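Local coordinates for protein ribonuclease (Nicotiana glutinosa, PDB 1IYB) that probably cleaves RNA, as a ribonuclease T2 family member, and binds guanosine-5'-monophosphate, with a site for its guanine base, at residues F11-Q16 against K116-L121; W46-N49 against S53-S56. All blocks are in the same frame, centred on the assembly; numbering follows the deposited sequence.

Contact 1: F11-Q16 against K116-L121. With 5GP (guanosine-5'-monophosphate), chain C.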
# COMPACT_ATOMS: atom_id res chain seq x y z
N PHE A 11 -8.68 10.33 -11.17
CA PHE A 11 -9.34 9.63 -10.07
C PHE A 11 -10.18 8.46 -10.57
O PHE A 11 -10.73 8.51 -11.67
CB PHE A 11 -10.36 10.48 -9.31
CG PHE A 11 -9.82 11.73 -8.67
CD1 PHE A 11 -9.77 12.92 -9.38
CD2 PHE A 11 -9.48 11.73 -7.32
CE1 PHE A 11 -9.40 14.11 -8.75
CE2 PHE A 11 -9.11 12.92 -6.68
CZ PHE A 11 -9.07 14.11 -7.40
N TYR A 12 -10.28 7.43 -9.75
CA TYR A 12 -11.17 6.31 -10.01
C TYR A 12 -12.29 6.57 -9.01
O TYR A 12 -12.02 6.70 -7.81
CB TYR A 12 -10.55 4.96 -9.66
CG TYR A 12 -9.70 4.30 -10.72
CD1 TYR A 12 -8.48 3.73 -10.38
CD2 TYR A 12 -10.13 4.20 -12.04
CE1 TYR A 12 -7.69 3.09 -11.33
CE2 TYR A 12 -9.34 3.56 -13.01
CZ TYR A 12 -8.12 3.01 -12.64
OH TYR A 12 -7.31 2.38 -13.56
N PHE A 13 -13.53 6.69 -9.47
CA PHE A 13 -14.65 6.84 -8.54
C PHE A 13 -15.18 5.41 -8.47
O PHE A 13 -15.71 4.89 -9.46
CB PHE A 13 -15.72 7.80 -9.07
CG PHE A 13 -16.95 7.85 -8.21
CD1 PHE A 13 -16.87 8.16 -6.85
CD2 PHE A 13 -18.20 7.57 -8.76
CE1 PHE A 13 -18.01 8.18 -6.05
CE2 PHE A 13 -19.35 7.60 -7.96
CZ PHE A 13 -19.25 7.90 -6.60
N VAL A 14 -15.02 4.78 -7.31
CA VAL A 14 -15.39 3.39 -7.13
C VAL A 14 -16.63 3.13 -6.28
O VAL A 14 -16.75 3.65 -5.18
CB VAL A 14 -14.20 2.63 -6.49
CG1 VAL A 14 -14.48 1.13 -6.46
CG2 VAL A 14 -12.93 2.93 -7.26
N GLN A 15 -17.54 2.32 -6.82
CA GLN A 15 -18.77 1.95 -6.12
C GLN A 15 -18.83 0.43 -5.97
O GLN A 15 -18.40 -0.30 -6.86
CB GLN A 15 -20.00 2.44 -6.89
CG GLN A 15 -20.13 3.95 -6.95
CD GLN A 15 -21.45 4.38 -7.54
OE1 GLN A 15 -22.51 4.14 -6.95
NE2 GLN A 15 -21.41 5.01 -8.70
N GLN A 16 -19.35 -0.03 -4.84
CA GLN A 16 -19.45 -1.46 -4.56
C GLN A 16 -20.89 -1.93 -4.48
O GLN A 16 -21.78 -1.18 -4.07
CB GLN A 16 -18.75 -1.78 -3.22
CG GLN A 16 -19.36 -1.04 -2.01
CD GLN A 16 -18.78 -1.51 -0.68
OE1 GLN A 16 -17.84 -2.30 -0.62
NE2 GLN A 16 -19.35 -1.00 0.42
N LYS A 116 -17.83 15.74 -0.51
CA LYS A 116 -18.92 16.32 -1.30
C LYS A 116 -18.82 15.87 -2.76
O LYS A 116 -19.84 15.53 -3.37
CB LYS A 116 -18.88 17.85 -1.23
CG LYS A 116 -19.81 18.55 -2.22
CD LYS A 116 -19.69 20.06 -2.13
CE LYS A 116 -20.22 20.74 -3.39
NZ LYS A 116 -21.62 20.33 -3.71
N LYS A 117 -17.62 15.86 -3.31
CA LYS A 117 -17.46 15.44 -4.70
C LYS A 117 -17.90 13.99 -4.86
O LYS A 117 -18.58 13.64 -5.83
CB LYS A 117 -16.00 15.60 -5.15
CG LYS A 117 -15.76 15.19 -6.60
CD LYS A 117 -16.49 16.10 -7.57
CE LYS A 117 -16.29 15.64 -9.01
NZ LYS A 117 -16.86 16.61 -9.99
N ALA A 118 -17.51 13.14 -3.92
CA ALA A 118 -17.88 11.73 -3.98
C ALA A 118 -19.40 11.59 -3.95
O ALA A 118 -19.98 10.78 -4.69
CB ALA A 118 -17.26 10.97 -2.82
N LEU A 119 -20.05 12.37 -3.09
CA LEU A 119 -21.50 12.32 -2.97
C LEU A 119 -22.18 12.82 -4.24
O LEU A 119 -23.19 12.26 -4.67
CB LEU A 119 -21.96 13.16 -1.78
CG LEU A 119 -21.67 12.57 -0.40
CD1 LEU A 119 -22.01 13.58 0.68
CD2 LEU A 119 -22.48 11.30 -0.21
N ASP A 120 -21.62 13.87 -4.84
CA ASP A 120 -22.20 14.42 -6.06
C ASP A 120 -22.04 13.44 -7.22
O ASP A 120 -22.95 13.29 -8.04
CB ASP A 120 -21.55 15.78 -6.38
CG ASP A 120 -22.03 16.89 -5.45
OD1 ASP A 120 -21.48 18.02 -5.52
OD2 ASP A 120 -22.96 16.65 -4.65
N LEU A 121 -20.89 12.77 -7.29
CA LEU A 121 -20.65 11.79 -8.34
C LEU A 121 -21.62 10.61 -8.17
O LEU A 121 -22.12 10.06 -9.15
CB LEU A 121 -19.20 11.28 -8.27
CG LEU A 121 -18.14 12.23 -8.84
CD1 LEU A 121 -16.76 11.80 -8.36
CD2 LEU A 121 -18.22 12.23 -10.36
P 5GP C . -9.17 0.75 -0.31
O1P 5GP C . -7.76 0.91 -0.68
O2P 5GP C . -9.92 2.06 -0.34
O3P 5GP C . -9.86 -0.32 -1.24
O5' 5GP C . -9.36 0.13 1.19
C5' 5GP C . -10.69 -0.27 1.69
C4' 5GP C . -10.69 -0.83 3.14
O4' 5GP C . -11.85 -0.19 3.83
C3' 5GP C . -10.93 -2.32 3.38
O3' 5GP C . -9.75 -3.10 3.30
C2' 5GP C . -11.54 -2.39 4.78
O2' 5GP C . -10.54 -2.46 5.82
C1' 5GP C . -12.37 -1.12 4.85
N9 5GP C . -13.86 -1.21 4.79
C8 5GP C . -14.80 -0.88 5.75
N7 5GP C . -16.06 -0.97 5.36
C5 5GP C . -15.93 -1.40 4.03
C6 5GP C . -16.96 -1.68 3.07
O6 5GP C . -18.17 -1.60 3.22
N1 5GP C . -16.41 -2.09 1.82
C2 5GP C . -15.05 -2.21 1.56
N2 5GP C . -14.76 -2.62 0.31
N3 5GP C . -14.08 -1.95 2.46
C4 5GP C . -14.59 -1.55 3.67

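Contact 2: W46-N49 against S53-S56. With 5GP (guanosine-5'-monophosphate), chain C.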
# COMPACT_ATOMS: atom_id res chain seq x y z
N TRP A 46 -10.49 7.57 -5.64
CA TRP A 46 -9.08 7.23 -5.59
C TRP A 46 -8.10 7.85 -6.58
O TRP A 46 -8.18 7.60 -7.78
CB TRP A 46 -8.91 5.72 -5.74
CG TRP A 46 -9.72 4.86 -4.81
CD1 TRP A 46 -10.34 5.24 -3.66
CD2 TRP A 46 -9.94 3.45 -4.94
NE1 TRP A 46 -10.93 4.15 -3.06
CE2 TRP A 46 -10.70 3.04 -3.82
CE3 TRP A 46 -9.57 2.49 -5.89
CZ2 TRP A 46 -11.10 1.71 -3.63
CZ3 TRP A 46 -9.96 1.17 -5.70
CH2 TRP A 46 -10.72 0.79 -4.58
N PRO A 47 -7.16 8.67 -6.08
CA PRO A 47 -6.19 9.26 -7.01
C PRO A 47 -5.37 8.10 -7.61
O PRO A 47 -5.01 7.16 -6.91
CB PRO A 47 -5.34 10.14 -6.09
CG PRO A 47 -6.34 10.61 -5.08
CD PRO A 47 -7.12 9.35 -4.77
N ASN A 48 -5.10 8.17 -8.92
CA ASN A 48 -4.36 7.11 -9.60
C ASN A 48 -3.45 7.74 -10.65
O ASN A 48 -3.63 8.89 -11.03
CB ASN A 48 -5.34 6.16 -10.31
CG ASN A 48 -4.83 4.72 -10.39
OD1 ASN A 48 -5.01 3.94 -9.45
ND2 ASN A 48 -4.20 4.37 -11.51
N ASN A 49 -2.47 6.97 -11.11
CA ASN A 49 -1.52 7.43 -12.12
C ASN A 49 -1.81 6.76 -13.46
O ASN A 49 -2.37 5.66 -13.51
CB ASN A 49 -0.09 7.09 -11.68
CG ASN A 49 0.33 7.85 -10.45
OD1 ASN A 49 1.05 7.33 -9.59
ND2 ASN A 49 -0.10 9.10 -10.36
N SER A 53 0.00 2.70 -11.42
CA SER A 53 0.38 2.83 -10.02
C SER A 53 -0.52 3.89 -9.40
O SER A 53 -1.24 4.59 -10.10
CB SER A 53 1.85 3.24 -9.89
OG SER A 53 2.04 4.58 -10.32
N TYR A 54 -0.46 4.02 -8.08
CA TYR A 54 -1.27 5.03 -7.40
C TYR A 54 -0.64 5.41 -6.06
O TYR A 54 -0.02 4.58 -5.39
CB TYR A 54 -2.69 4.51 -7.18
CG TYR A 54 -2.78 3.24 -6.35
CD1 TYR A 54 -2.84 3.29 -4.96
CD2 TYR A 54 -2.81 1.99 -6.97
CE1 TYR A 54 -2.92 2.12 -4.20
CE2 TYR A 54 -2.89 0.82 -6.23
CZ TYR A 54 -2.94 0.89 -4.84
OH TYR A 54 -3.02 -0.28 -4.11
N PRO A 55 -0.78 6.68 -5.67
CA PRO A 55 -0.22 7.13 -4.39
C PRO A 55 -1.18 6.72 -3.28
O PRO A 55 -2.38 6.56 -3.51
CB PRO A 55 -0.16 8.64 -4.56
CG PRO A 55 -1.39 8.92 -5.39
CD PRO A 55 -1.36 7.81 -6.42
N SER A 56 -0.66 6.54 -2.07
CA SER A 56 -1.50 6.19 -0.93
C SER A 56 -0.90 6.70 0.38
O SER A 56 0.31 6.74 0.53
CB SER A 56 -1.73 4.67 -0.85
OG SER A 56 -0.51 3.96 -0.75
P 5GP C . -9.17 0.75 -0.31
O1P 5GP C . -7.76 0.91 -0.68
O2P 5GP C . -9.92 2.06 -0.34
O3P 5GP C . -9.86 -0.32 -1.24
O5' 5GP C . -9.36 0.13 1.19
C5' 5GP C . -10.69 -0.27 1.69
C4' 5GP C . -10.69 -0.83 3.14
O4' 5GP C . -11.85 -0.19 3.83
C3' 5GP C . -10.93 -2.32 3.38
O3' 5GP C . -9.75 -3.10 3.30
C2' 5GP C . -11.54 -2.39 4.78
O2' 5GP C . -10.54 -2.46 5.82
C1' 5GP C . -12.37 -1.12 4.85
N9 5GP C . -13.86 -1.21 4.79
C8 5GP C . -14.80 -0.88 5.75
N7 5GP C . -16.06 -0.97 5.36
C5 5GP C . -15.93 -1.40 4.03
C6 5GP C . -16.96 -1.68 3.07
O6 5GP C . -18.17 -1.60 3.22
N1 5GP C . -16.41 -2.09 1.82
C2 5GP C . -15.05 -2.21 1.56
N2 5GP C . -14.76 -2.62 0.31
N3 5GP C . -14.08 -1.95 2.46
C4 5GP C . -14.59 -1.55 3.67
O HOH W 1 -5.04 6.92 -4.13

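Contact 1: F11-Q16 against K116-L121
Phe-13 lays its ring flat under Leu-121, the strand 10-16 presenting one aromatic face to the helix 111-124. Leu-121 CB sits over the middle of that ring, 3.7 Å from the centroid of the Phe-13 ring and 10° off its normal, a CH-pi contact nearly perpendicular to the plane. CD1 of Leu-121 lies toward the CG end of the ring, 3.9 Å from Phe-13 CD1, and the two side chains run past each other in opposite directions. Phe-13 reaches the helix because its CG is anti to the backbone N (chi1 173°). One turn earlier on the helix, Ala-118 meets the far end of the ring obliquely: its carbonyl O is 3.5 Å from Phe-13 CE1, while its methyl stands a little further off.

Three residues beyond Phe-13 the same strand reaches the nucleotide through Gln-16. Gln-16 OE1 accepts from the guanine N1 at 2.8 Å and, over a longer and more bent bond, from N2; Gln-16 NE2 returns a nearly straight bond (173°) to guanine O6. The amide matches two donors, N1 and N2, and the acceptor O6 at once, a pattern that suits guanine. The strand-helix join itself is wholly buried and rests on aromatic and aliphatic carbon, with one backbone carbonyl against the ring and no polar bond between the two segments, whereas base recognition by this strand is carried by a single amide with both its polar atoms engaged.

Contact 2: W46-N49 against S53-S56
Asn-49 and Ser-53 come together through their first torsions: Asn-49 CG lies beside its backbone N (chi1 -66°), and Ser-53 OG is tucked between its own N and carbonyl carbon (chi1 69°). They close a short loop at the end of strand 41-48, one of the two outer strands of the four-stranded antiparallel sheet in this ribonuclease T2 fold. Asn-49 N donates to Ser-53 O at 2.9 Å. Beside that bond the Ser-53 hydroxyl, hydrogen-bonded to Asp-51, also places its OG 3.0 Å from Asn-49 OD1.

Asn-48 sets its OD1 3.3 Å from Tyr-54 CB, its amide crossing the tyrosine ring at an angle, the two planes 29° apart; a weak bond from Asn-48 ND2 to Asn-49 O helps to set the amide's rotation. Pro-47 and Pro-55 meet through CB and CG. Beyond them, Ser-56 pairs with Ser-56 of the second subunit, so the returning loop also reaches the other copy in the assembly.

At the other end of the strand segment Trp-46 turns its indole to the nucleotide: CZ2 comes within 3.4 Å of the phosphate O3P, approaching obliquely, while Trp-46 NE1 is hydrogen-bonded to Glu-97 OE2 and the ring stacks on His-101. Replacing Trp-46 by an alanine would take away the indole N-H and the ring, and would probably leave Glu-97 without that hydrogen bond, His-101 without its stacking partner and the phosphate without the ring beside it. Between the proline backbones one water donates to both carbonyls, 2.8 Å from Pro-47 O and 2.8 Å from Pro-55 O.

Overall arrangement
Contacts 1 and 2 lie with their centres about 15 Å apart and share one antiparallel sheet, in which strands 10-16 and 41-48 are neighbours. The seam between them is direct: Tyr-12 O and Trp-46 N stand 2.8 Å apart, a probable hydrogen bond, and Val-14 CG2 packs 3.7 Å from Trp-46 CE3. Along the chain, contact 2 is nested within the long loop that contact 1 closes. Both touch the same guanosine-5'-monophosphate but at different ends, 11-16 at the base and 46-49 at the phosphate. Lys-100, His-96 and His-101 add hydrogen bonds to the nucleotide, as do Thr-82 and Leu-83.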